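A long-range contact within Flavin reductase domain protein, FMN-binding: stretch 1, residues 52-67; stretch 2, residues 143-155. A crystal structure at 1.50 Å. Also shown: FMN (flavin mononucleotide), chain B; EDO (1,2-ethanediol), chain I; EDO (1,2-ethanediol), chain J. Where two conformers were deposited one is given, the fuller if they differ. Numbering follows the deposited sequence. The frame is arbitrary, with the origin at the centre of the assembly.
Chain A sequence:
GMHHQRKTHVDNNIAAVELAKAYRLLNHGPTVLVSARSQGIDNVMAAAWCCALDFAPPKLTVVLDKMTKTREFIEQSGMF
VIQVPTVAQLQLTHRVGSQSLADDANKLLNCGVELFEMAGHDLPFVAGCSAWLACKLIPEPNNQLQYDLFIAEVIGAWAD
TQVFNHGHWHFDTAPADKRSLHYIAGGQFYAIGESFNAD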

# COMPACT_ATOMS: atom_id res chain seq x y z
N ALA A 52 0.64 4.31 -4.65
CA ALA A 52 0.82 4.77 -6.02
C ALA A 52 -0.55 4.80 -6.73
O ALA A 52 -1.46 4.02 -6.44
CB ALA A 52 1.79 3.87 -6.77
N LEU A 53 -0.66 5.75 -7.65
CA LEU A 53 -1.89 5.97 -8.44
C LEU A 53 -1.66 5.95 -9.94
O LEU A 53 -2.58 5.57 -10.70
CB LEU A 53 -2.58 7.27 -8.01
CG LEU A 53 -3.84 7.71 -8.76
CD1 LEU A 53 -4.88 6.63 -8.58
CD2 LEU A 53 -4.31 9.10 -8.24
N ASP A 54 -0.49 6.41 -10.40
CA ASP A 54 -0.16 6.35 -11.82
C ASP A 54 1.36 6.30 -12.00
O ASP A 54 2.13 6.65 -11.10
CB ASP A 54 -0.80 7.55 -12.55
CG ASP A 54 -1.00 7.30 -14.06
OD1 ASP A 54 -0.54 6.26 -14.61
OD2 ASP A 54 -1.60 8.20 -14.69
N PHE A 55 1.77 5.85 -13.18
CA PHE A 55 3.17 5.67 -13.55
C PHE A 55 3.85 6.88 -14.17
O PHE A 55 4.94 7.23 -13.79
CB PHE A 55 3.32 4.57 -14.64
CG PHE A 55 2.74 3.27 -14.30
CD1 PHE A 55 3.45 2.38 -13.51
CD2 PHE A 55 1.49 2.91 -14.78
CE1 PHE A 55 2.94 1.12 -13.22
CE2 PHE A 55 0.95 1.67 -14.47
CZ PHE A 55 1.68 0.76 -13.70
N ALA A 56 3.20 7.46 -15.18
CA ALA A 56 3.87 8.45 -16.01
C ALA A 56 2.85 9.40 -16.57
O ALA A 56 2.07 9.00 -17.46
CB ALA A 56 4.65 7.77 -17.13
N PRO A 57 2.77 10.63 -16.03
CA PRO A 57 3.57 11.15 -14.91
C PRO A 57 3.11 10.48 -13.62
O PRO A 57 1.93 10.14 -13.49
CB PRO A 57 3.28 12.65 -14.94
CG PRO A 57 2.02 12.80 -15.66
CD PRO A 57 1.99 11.70 -16.67
N PRO A 58 4.04 10.25 -12.67
CA PRO A 58 3.63 9.60 -11.44
C PRO A 58 2.61 10.37 -10.61
O PRO A 58 2.64 11.60 -10.54
CB PRO A 58 4.94 9.44 -10.68
CG PRO A 58 5.82 10.49 -11.26
CD PRO A 58 5.47 10.54 -12.70
N LYS A 59 1.72 9.63 -9.96
CA LYS A 59 0.75 10.17 -9.02
C LYS A 59 0.62 9.18 -7.86
O LYS A 59 0.96 7.98 -7.98
CB LYS A 59 -0.63 10.38 -9.64
CG LYS A 59 -0.68 11.30 -10.87
CD LYS A 59 -2.12 11.46 -11.34
CE LYS A 59 -2.33 12.12 -12.76
NZ LYS A 59 -1.23 12.82 -13.33
N LEU A 60 0.11 9.70 -6.76
CA LEU A 60 -0.16 8.90 -5.58
C LEU A 60 -1.37 9.41 -4.82
O LEU A 60 -1.86 10.53 -5.08
CB LEU A 60 1.11 8.78 -4.70
CG LEU A 60 1.71 10.08 -4.14
CD1 LEU A 60 0.85 10.73 -3.01
CD2 LEU A 60 3.10 9.75 -3.60
N THR A 61 -1.89 8.53 -3.98
CA THR A 61 -2.96 8.86 -3.07
C THR A 61 -2.42 8.81 -1.65
O THR A 61 -1.51 8.02 -1.35
CB THR A 61 -4.18 7.91 -3.17
OG1 THR A 61 -3.75 6.55 -2.97
CG2 THR A 61 -4.90 8.08 -4.53
N VAL A 62 -3.02 9.59 -0.76
CA VAL A 62 -2.78 9.47 0.69
C VAL A 62 -4.07 9.84 1.43
O VAL A 62 -4.80 10.74 0.99
CB VAL A 62 -1.54 10.25 1.16
CG1 VAL A 62 -1.69 11.81 0.95
CG2 VAL A 62 -1.20 9.85 2.58
N VAL A 63 -4.36 9.11 2.48
CA VAL A 63 -5.51 9.34 3.33
C VAL A 63 -5.03 10.13 4.53
O VAL A 63 -4.13 9.70 5.25
CB VAL A 63 -6.18 8.03 3.75
CG1 VAL A 63 -7.44 8.35 4.52
CG2 VAL A 63 -6.49 7.17 2.51
N LEU A 64 -5.63 11.31 4.74
CA LEU A 64 -5.22 12.22 5.83
C LEU A 64 -6.43 12.54 6.68
O LEU A 64 -7.36 13.20 6.23
CB LEU A 64 -4.62 13.48 5.26
CG LEU A 64 -3.44 13.33 4.29
CD1 LEU A 64 -3.12 14.69 3.61
CD2 LEU A 64 -2.24 12.73 4.98
N ASP A 65 -6.39 12.12 7.94
CA ASP A 65 -7.52 12.36 8.84
C ASP A 65 -7.70 13.87 9.08
O ASP A 65 -6.74 14.63 9.13
CB ASP A 65 -7.29 11.63 10.14
CG ASP A 65 -8.53 11.59 10.99
OD1 ASP A 65 -8.72 12.54 11.78
OD2 ASP A 65 -9.30 10.60 10.87
N LYS A 66 -8.97 14.27 9.20
CA LYS A 66 -9.31 15.66 9.47
C LYS A 66 -8.68 16.25 10.75
O LYS A 66 -8.59 17.47 10.84
CB LYS A 66 -10.84 15.82 9.56
CG LYS A 66 -11.50 15.64 8.21
CD LYS A 66 -13.01 15.93 8.28
CE LYS A 66 -13.68 15.79 6.93
NZ LYS A 66 -13.82 14.40 6.46
N MSE A 67 -8.31 15.41 11.71
CA MSE A 67 -7.69 15.82 12.99
C MSE A 67 -6.22 16.20 12.83
O MSE A 67 -5.62 16.77 13.74
CB MSE A 67 -7.79 14.70 14.07
CG MSE A 67 -6.70 13.54 14.02
SE MSE A 67 -6.68 12.09 15.38
CE MSE A 67 -8.36 11.17 15.05
N ASN A 143 -13.53 14.25 -2.74
CA ASN A 143 -12.71 13.15 -2.19
C ASN A 143 -12.13 13.52 -0.83
O ASN A 143 -12.13 12.71 0.11
CB ASN A 143 -11.52 12.82 -3.10
CG ASN A 143 -11.88 12.02 -4.33
OD1 ASN A 143 -12.94 11.41 -4.40
ND2 ASN A 143 -10.94 11.96 -5.28
N GLN A 144 -11.68 14.77 -0.73
CA GLN A 144 -11.03 15.21 0.51
C GLN A 144 -12.01 15.31 1.69
O GLN A 144 -11.70 14.96 2.84
CB GLN A 144 -10.26 16.51 0.27
CG GLN A 144 -9.07 16.30 -0.68
CD GLN A 144 -8.47 17.58 -1.26
OE1 GLN A 144 -7.93 17.55 -2.36
NE2 GLN A 144 -8.57 18.70 -0.52
N LEU A 145 -13.24 15.77 1.40
CA LEU A 145 -14.25 15.91 2.43
C LEU A 145 -14.90 14.58 2.80
O LEU A 145 -15.00 14.23 4.00
CB LEU A 145 -15.34 16.88 1.93
CG LEU A 145 -16.46 17.19 2.94
CD1 LEU A 145 -15.94 17.79 4.23
CD2 LEU A 145 -17.52 18.11 2.24
N GLN A 146 -15.34 13.86 1.77
CA GLN A 146 -16.09 12.60 1.97
C GLN A 146 -15.23 11.42 2.41
O GLN A 146 -15.66 10.64 3.23
CB GLN A 146 -16.85 12.22 0.70
CG GLN A 146 -17.89 13.26 0.28
CD GLN A 146 -18.88 13.53 1.37
OE1 GLN A 146 -19.26 12.64 2.10
NE2 GLN A 146 -19.30 14.78 1.48
N TYR A 147 -14.02 11.33 1.86
CA TYR A 147 -13.13 10.18 2.11
C TYR A 147 -11.79 10.52 2.69
O TYR A 147 -10.98 9.61 2.84
CB TYR A 147 -12.90 9.46 0.77
CG TYR A 147 -14.17 8.99 0.08
CD1 TYR A 147 -14.94 7.98 0.63
CD2 TYR A 147 -14.55 9.53 -1.14
CE1 TYR A 147 -16.13 7.57 0.01
CE2 TYR A 147 -15.72 9.11 -1.79
CZ TYR A 147 -16.48 8.11 -1.22
OH TYR A 147 -17.62 7.65 -1.86
N ASP A 148 -11.50 11.79 3.00
CA ASP A 148 -10.15 12.14 3.53
C ASP A 148 -9.05 11.70 2.56
O ASP A 148 -7.93 11.46 2.96
CB ASP A 148 -9.96 11.55 4.95
CG ASP A 148 -10.97 12.06 5.92
OD1 ASP A 148 -11.40 13.24 5.73
OD2 ASP A 148 -11.37 11.30 6.83
N LEU A 149 -9.37 11.65 1.28
CA LEU A 149 -8.50 11.07 0.24
C LEU A 149 -7.92 12.17 -0.61
O LEU A 149 -8.66 12.93 -1.28
CB LEU A 149 -9.33 10.12 -0.60
CG LEU A 149 -8.69 9.37 -1.77
CD1 LEU A 149 -7.52 8.52 -1.25
CD2 LEU A 149 -9.72 8.56 -2.52
N PHE A 150 -6.59 12.22 -0.65
CA PHE A 150 -5.84 13.24 -1.33
C PHE A 150 -5.06 12.62 -2.47
O PHE A 150 -4.51 11.54 -2.30
CB PHE A 150 -4.90 13.93 -0.33
CG PHE A 150 -5.62 14.76 0.69
CD1 PHE A 150 -6.30 14.20 1.73
CD2 PHE A 150 -5.61 16.15 0.58
CE1 PHE A 150 -7.02 14.95 2.63
CE2 PHE A 150 -6.29 16.94 1.51
CZ PHE A 150 -7.01 16.35 2.52
N ILE A 151 -5.06 13.27 -3.62
CA ILE A 151 -4.35 12.87 -4.84
C ILE A 151 -3.29 13.89 -5.14
O ILE A 151 -3.56 15.11 -5.10
CB ILE A 151 -5.35 12.74 -6.04
CG1 ILE A 151 -6.27 11.54 -5.79
CG2 ILE A 151 -4.60 12.59 -7.37
CD1 ILE A 151 -7.44 11.47 -6.76
N ALA A 152 -2.10 13.41 -5.50
CA ALA A 152 -1.03 14.32 -5.89
C ALA A 152 -0.22 13.84 -7.06
O ALA A 152 -0.08 12.64 -7.27
CB ALA A 152 -0.06 14.57 -4.69
N GLU A 153 0.32 14.81 -7.81
CA GLU A 153 1.30 14.49 -8.83
C GLU A 153 2.68 14.47 -8.16
O GLU A 153 3.00 15.33 -7.34
CB GLU A 153 1.25 15.49 -9.98
CG GLU A 153 2.43 15.48 -10.93
CD GLU A 153 2.06 16.05 -12.32
OE1 GLU A 153 1.03 16.78 -12.43
OE2 GLU A 153 2.77 15.70 -13.28
N VAL A 154 3.48 13.49 -8.52
CA VAL A 154 4.87 13.40 -8.01
C VAL A 154 5.69 14.19 -9.03
O VAL A 154 5.70 13.87 -10.25
CB VAL A 154 5.33 11.96 -7.91
CG1 VAL A 154 6.83 11.91 -7.60
CG2 VAL A 154 4.50 11.21 -6.85
N ILE A 155 6.33 15.26 -8.56
CA ILE A 155 7.12 16.16 -9.39
C ILE A 155 8.62 16.00 -9.28
O ILE A 155 9.37 16.64 -10.02
CB ILE A 155 6.70 17.66 -9.15
CG1 ILE A 155 7.00 18.12 -7.72
CG2 ILE A 155 5.18 17.82 -9.48
CD1 ILE A 155 6.70 19.63 -7.44
N1 FMN B . -3.07 9.12 9.95
C2 FMN B . -3.68 9.36 8.74
O2 FMN B . -4.42 10.34 8.63
N3 FMN B . -3.42 8.51 7.68
C4 FMN B . -2.61 7.42 7.78
O4 FMN B . -2.46 6.68 6.77
C4A FMN B . -2.01 7.18 9.03
N5 FMN B . -1.17 6.10 9.22
C5A FMN B . -0.41 5.95 10.37
C6 FMN B . 0.58 4.96 10.46
C7 FMN B . 1.33 4.79 11.62
C7M FMN B . 2.39 3.74 11.70
C8 FMN B . 1.08 5.62 12.71
C8M FMN B . 1.87 5.47 14.00
C9 FMN B . 0.11 6.61 12.60
C9A FMN B . -0.65 6.81 11.46
N10 FMN B . -1.62 7.80 11.33
C10 FMN B . -2.24 8.03 10.11
C1' FMN B . -1.85 8.82 12.41
C2' FMN B . -1.08 10.14 12.24
O2' FMN B . 0.28 9.93 11.86
C3' FMN B . -1.18 10.85 13.58
O3' FMN B . -2.54 11.20 13.82
C4' FMN B . -0.21 12.04 13.74
O4' FMN B . -0.08 12.28 15.14
C5' FMN B . -0.65 13.31 13.03
O5' FMN B . 0.32 14.32 13.34
P FMN B . -0.01 15.85 13.04
O1P FMN B . 1.16 16.58 13.68
O2P FMN B . -0.13 16.08 11.55
O3P FMN B . -1.32 16.19 13.69
C1 EDO I . -8.32 8.16 8.29
O1 EDO I . -8.27 8.37 9.71
C2 EDO I . -9.30 9.15 7.67
O2 EDO I . -10.64 8.64 7.57
C1 EDO J . -7.28 20.48 13.17
O1 EDO J . -7.62 19.59 14.25
C2 EDO J . -5.80 20.35 12.82
O2 EDO J . -4.96 20.37 14.01
O HOH W 1 -11.23 12.34 9.24

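The contact begins at the C-terminal end of the helix in stretch 2, where the side chain of Lys 66 reaches across. The CA-to-CB bond of Lys 66 points sideways, but the chain, t at chi2 and chi3 and turned to p at chi4, brings NZ to the backbone of Leu 145, with a hydrogen bond of 2.7 Å from Lys 66 NZ to Leu 145 O. The aliphatic part of the lysine lies against the same residue, Lys 66 CE approaching Leu 145 CD1 to 4.0 Å.

Asp 148, the first residue to leave helical geometry, does so with a positive phi of 57°, and its CA-to-CB bond points toward stretch 1. Its carboxylate completes the anchoring of the lysine: Lys 66 NZ and Asp 148 OD1 form a salt bridge at 2.8 Å. The other oxygen, Asp 148 OD2, accepts from water 1 at 2.6 Å, and that water in turn accepts from Lys 66 N at 3.0 Å, so the two residues are linked through backbone as well as side chain. The carbonyl of Asp 148 opens the antiparallel ladder, receiving Leu 64 N at 2.9 Å from Asp 148 O. The neighbouring backbone atoms Val 63 O and Asp 65 N hydrogen-bond the flavin: FMN N3 donates to Val 63 O at 2.8 Å and Asp 65 N donates to FMN O2 at 2.7 Å.

Leu 149 pairs with Val 63 without hydrogen bonds between them, and Leu 149 CD1 packs 3.9 Å from Thr 61 CB. Phe 150, by contrast, bonds Val 62 in both directions: Phe 150 N to Val 62 O at 2.8 Å and Val 62 N to Phe 150 O at 2.9 Å. Its ring is covered on one face by Leu 64, whose CD1 atom lies 3.9 Å from the Phe 150 ring centroid and only 16° off the normal, a CH-pi contact.

Ile 151 faces the same side of the sheet as Leu 149 and Thr 61. Its CG2 atom meets Leu 53 CD2 at 3.6 Å, bringing the earlier strand of stretch 1 into the contact. Ala 152 repeats the reciprocal pattern with Leu 60, Ala 152 N to Leu 60 O at 2.9 Å and Leu 60 N to Ala 152 O at 3.0 Å.

Glu 153 is paired with Lys 59 at a CA–CA separation of 4.4 Å. Val 154 closes the ladder, its N donating to Pro 58 O at 2.9 Å with a nearly linear angle of 171°. Its CA-to-CB bond points toward stretch 1, where Val 154 CB touches Pro 58 CG at 3.7 Å and Val 154 CG2 touches Leu 60 CD2 at 3.8 Å.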